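Local coordinates for carbohydrate binding protein, putative, cpb33A (Cellvibrio japonicus, PDB 5FJQ) that is the copper-dependent catalytic domain of a lytic polysaccharide monooxygenase that probably cleaves chitin oxidatively and is important for efficient chitin utilization, at residues Arg61-Asn66 and Tyr172-Val177. Residues are numbered along the deposited sequence; the frame is centred on the assembly and turned at random.
Sequences RLCSAN and YQCIDV
Cys63 and Cys174 are joined by a disulfide, the covalent tie between the loop segment 61-66 and the strand segment 172-177. The CB-SG-SG-CB torsion is -91°, near the relaxed value for a disulfide, with a left-handed twist. In both cysteines SG lies anti to the carbonyl carbon (chi1 -64° in Cys63 and -75° in Cys174). This sets each SG beside its own backbone N and lets the two sulfurs meet. Cys63 CA and Cys174 CA are 5.3 Å apart.

One water links the backbones beside the disulfide. The water donates to Cys63 O at 2.8 Å and to Tyr172 O at 3.0 Å. The same water accepts from Cys174 N at 2.9 Å. Three polar backbone atoms are thus satisfied where no direct hydrogen bond crosses between the segments.

The apolar part is small. Ala65 CB meets the Tyr172 ring obliquely, 3.7 Å from Tyr172 CD1. The far end of the tyrosine is held elsewhere, by a hydrogen bond between Tyr172 OH and His53 ND1. Leu62 O bonds to the OH of Tyr156 on the adjoining strand 152-161.

Within the loop, residues 62 to 65 form a type I beta turn, with Ala65 N bonded to Leu62 O at 3.3 Å. The turn points Ala65 CB at the strand, while Cys63 reaches it through SG.

The copper ion, bound by His1 and His100, lies about 11 Å from the Tyr172 side chain. The contact is structural: a disulfide fastens the long loop between helix 53-56 and strand 83-84 to strand 169-178 of the beta-sandwich core, within the AA10 (LPMO_10) lytic polysaccharide monooxygenase domain.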
loop_
_atom_site.group_PDB
_atom_site.type_symbol
_atom_site.label_atom_id
_atom_site.label_comp_id
_atom_site.label_asym_id
_atom_site.label_seq_id
_atom_site.Cartn_x
_atom_site.Cartn_y
_atom_site.Cartn_z
ATOM N N ARG A 61 3.824 -10.981 2.064
ATOM C CA ARG A 61 2.874 -10.378 3.036
ATOM C C ARG A 61 2.914 -8.805 3.119
ATOM O O ARG A 61 2.485 -8.181 4.122
ATOM C CB ARG A 61 3.041 -11.042 4.441
ATOM C CG ARG A 61 2.701 -12.529 4.521
ATOM C CD ARG A 61 1.273 -12.857 4.062
ATOM N NE ARG A 61 1.005 -14.296 4.101
ATOM C CZ ARG A 61 -0.006 -14.910 3.481
ATOM N NH1 ARG A 61 -0.843 -14.210 2.744
ATOM N NH2 ARG A 61 -0.147 -16.244 3.565
ATOM N N LEU A 62 3.417 -8.157 2.055
ATOM C CA LEU A 62 3.662 -6.780 2.082
ATOM C C LEU A 62 2.289 -6.074 2.088
ATOM O O LEU A 62 2.038 -5.217 2.904
ATOM C CB LEU A 62 4.449 -6.448 0.846
ATOM C CG LEU A 62 5.931 -6.345 1.109
ATOM C CD1 LEU A 62 6.649 -7.672 1.322
ATOM C CD2 LEU A 62 6.633 -5.496 0.025
ATOM N N CYS A 63 1.350 -6.594 1.315
ATOM C CA CYS A 63 0.048 -5.934 1.222
ATOM C C CYS A 63 -0.878 -6.108 2.420
ATOM O O CYS A 63 -1.768 -5.272 2.617
ATOM C CB CYS A 63 -0.648 -6.388 -0.067
ATOM S SG CYS A 63 0.171 -5.920 -1.625
ATOM N N SER A 64 -0.737 -7.192 3.184
ATOM C CA SER A 64 -1.524 -7.417 4.410
ATOM C C SER A 64 -0.773 -6.969 5.666
ATOM O O SER A 64 -1.291 -7.111 6.769
ATOM C CB SER A 64 -1.826 -8.917 4.593
ATOM O OG SER A 64 -0.619 -9.703 4.465
ATOM N N ALA A 65 0.468 -6.496 5.480
ATOM C CA ALA A 65 1.390 -6.260 6.598
ATOM C C ALA A 65 1.357 -7.506 7.523
ATOM O O ALA A 65 1.458 -7.379 8.714
ATOM C CB ALA A 65 0.991 -5.003 7.348
ATOM N N ASN A 66 1.126 -8.681 6.924
ATOM C CA ASN A 66 1.079 -9.987 7.607
ATOM C C ASN A 66 -0.106 -10.163 8.566
ATOM O O ASN A 66 -0.078 -11.006 9.493
ATOM C CB ASN A 66 2.421 -10.309 8.295
ATOM C CG ASN A 66 2.616 -11.801 8.556
ATOM O OD1 ASN A 66 2.140 -12.659 7.797
ATOM N ND2 ASN A 66 3.378 -12.114 9.602
ATOM N N TYR A 172 1.110 0.262 5.953
ATOM C CA TYR A 172 1.526 -0.300 4.679
ATOM C C TYR A 172 0.414 -0.365 3.652
ATOM O O TYR A 172 -0.624 -0.975 3.918
ATOM C CB TYR A 172 2.210 -1.672 4.866
ATOM C CG TYR A 172 3.268 -1.614 5.928
ATOM C CD1 TYR A 172 2.950 -1.845 7.290
ATOM C CD2 TYR A 172 4.595 -1.368 5.587
ATOM C CE1 TYR A 172 3.928 -1.751 8.259
ATOM C CE2 TYR A 172 5.588 -1.306 6.563
ATOM C CZ TYR A 172 5.232 -1.508 7.900
ATOM O OH TYR A 172 6.175 -1.420 8.864
ATOM N N GLN A 173 0.643 0.255 2.483
ATOM C CA GLN A 173 -0.351 0.262 1.455
ATOM C C GLN A 173 0.130 -0.052 0.078
ATOM O O GLN A 173 0.804 0.793 -0.552
ATOM C CB GLN A 173 -1.017 1.650 1.337
ATOM C CG GLN A 173 -1.683 2.172 2.578
ATOM C CD GLN A 173 -3.085 1.679 2.641
ATOM O OE1 GLN A 173 -3.887 2.069 1.839
ATOM N NE2 GLN A 173 -3.380 0.751 3.578
ATOM N N CYS A 174 -0.336 -1.197 -0.418
ATOM C CA CYS A 174 -0.221 -1.606 -1.810
ATOM C C CYS A 174 -1.275 -0.917 -2.638
ATOM O O CYS A 174 -2.446 -0.954 -2.261
ATOM C CB CYS A 174 -0.445 -3.077 -1.960
ATOM S SG CYS A 174 0.975 -4.118 -1.396
ATOM N N ILE A 175 -0.827 -0.280 -3.742
ATOM C CA ILE A 175 -1.690 0.473 -4.695
ATOM C C ILE A 175 -1.441 -0.161 -6.080
ATOM O O ILE A 175 -0.276 -0.393 -6.422
ATOM C CB ILE A 175 -1.302 1.953 -4.713
ATOM C CG1 ILE A 175 -1.307 2.515 -3.253
ATOM C CG2 ILE A 175 -2.309 2.752 -5.527
ATOM C CD1 ILE A 175 -0.309 3.647 -3.020
ATOM N N ASP A 176 -2.516 -0.472 -6.838
ATOM C CA ASP A 176 -2.345 -0.971 -8.209
ATOM C C ASP A 176 -2.536 0.123 -9.271
ATOM O O ASP A 176 -3.546 0.824 -9.257
ATOM C CB ASP A 176 -3.271 -2.116 -8.497
ATOM C CG ASP A 176 -3.203 -3.183 -7.489
ATOM O OD1 ASP A 176 -2.237 -4.031 -7.583
ATOM O OD2 ASP A 176 -4.141 -3.173 -6.621
ATOM N N VAL A 177 -1.585 0.238 -10.189
ATOM C CA VAL A 177 -1.630 1.312 -11.204
ATOM C C VAL A 177 -1.402 0.715 -12.595
ATOM O O VAL A 177 -0.821 -0.402 -12.744
ATOM C CB VAL A 177 -0.616 2.457 -10.924
ATOM C CG1 VAL A 177 -0.916 3.158 -9.600
ATOM C CG2 VAL A 177 0.807 1.908 -10.936
HETATM O O HOH W 1 -1.735 -2.617 1.676
#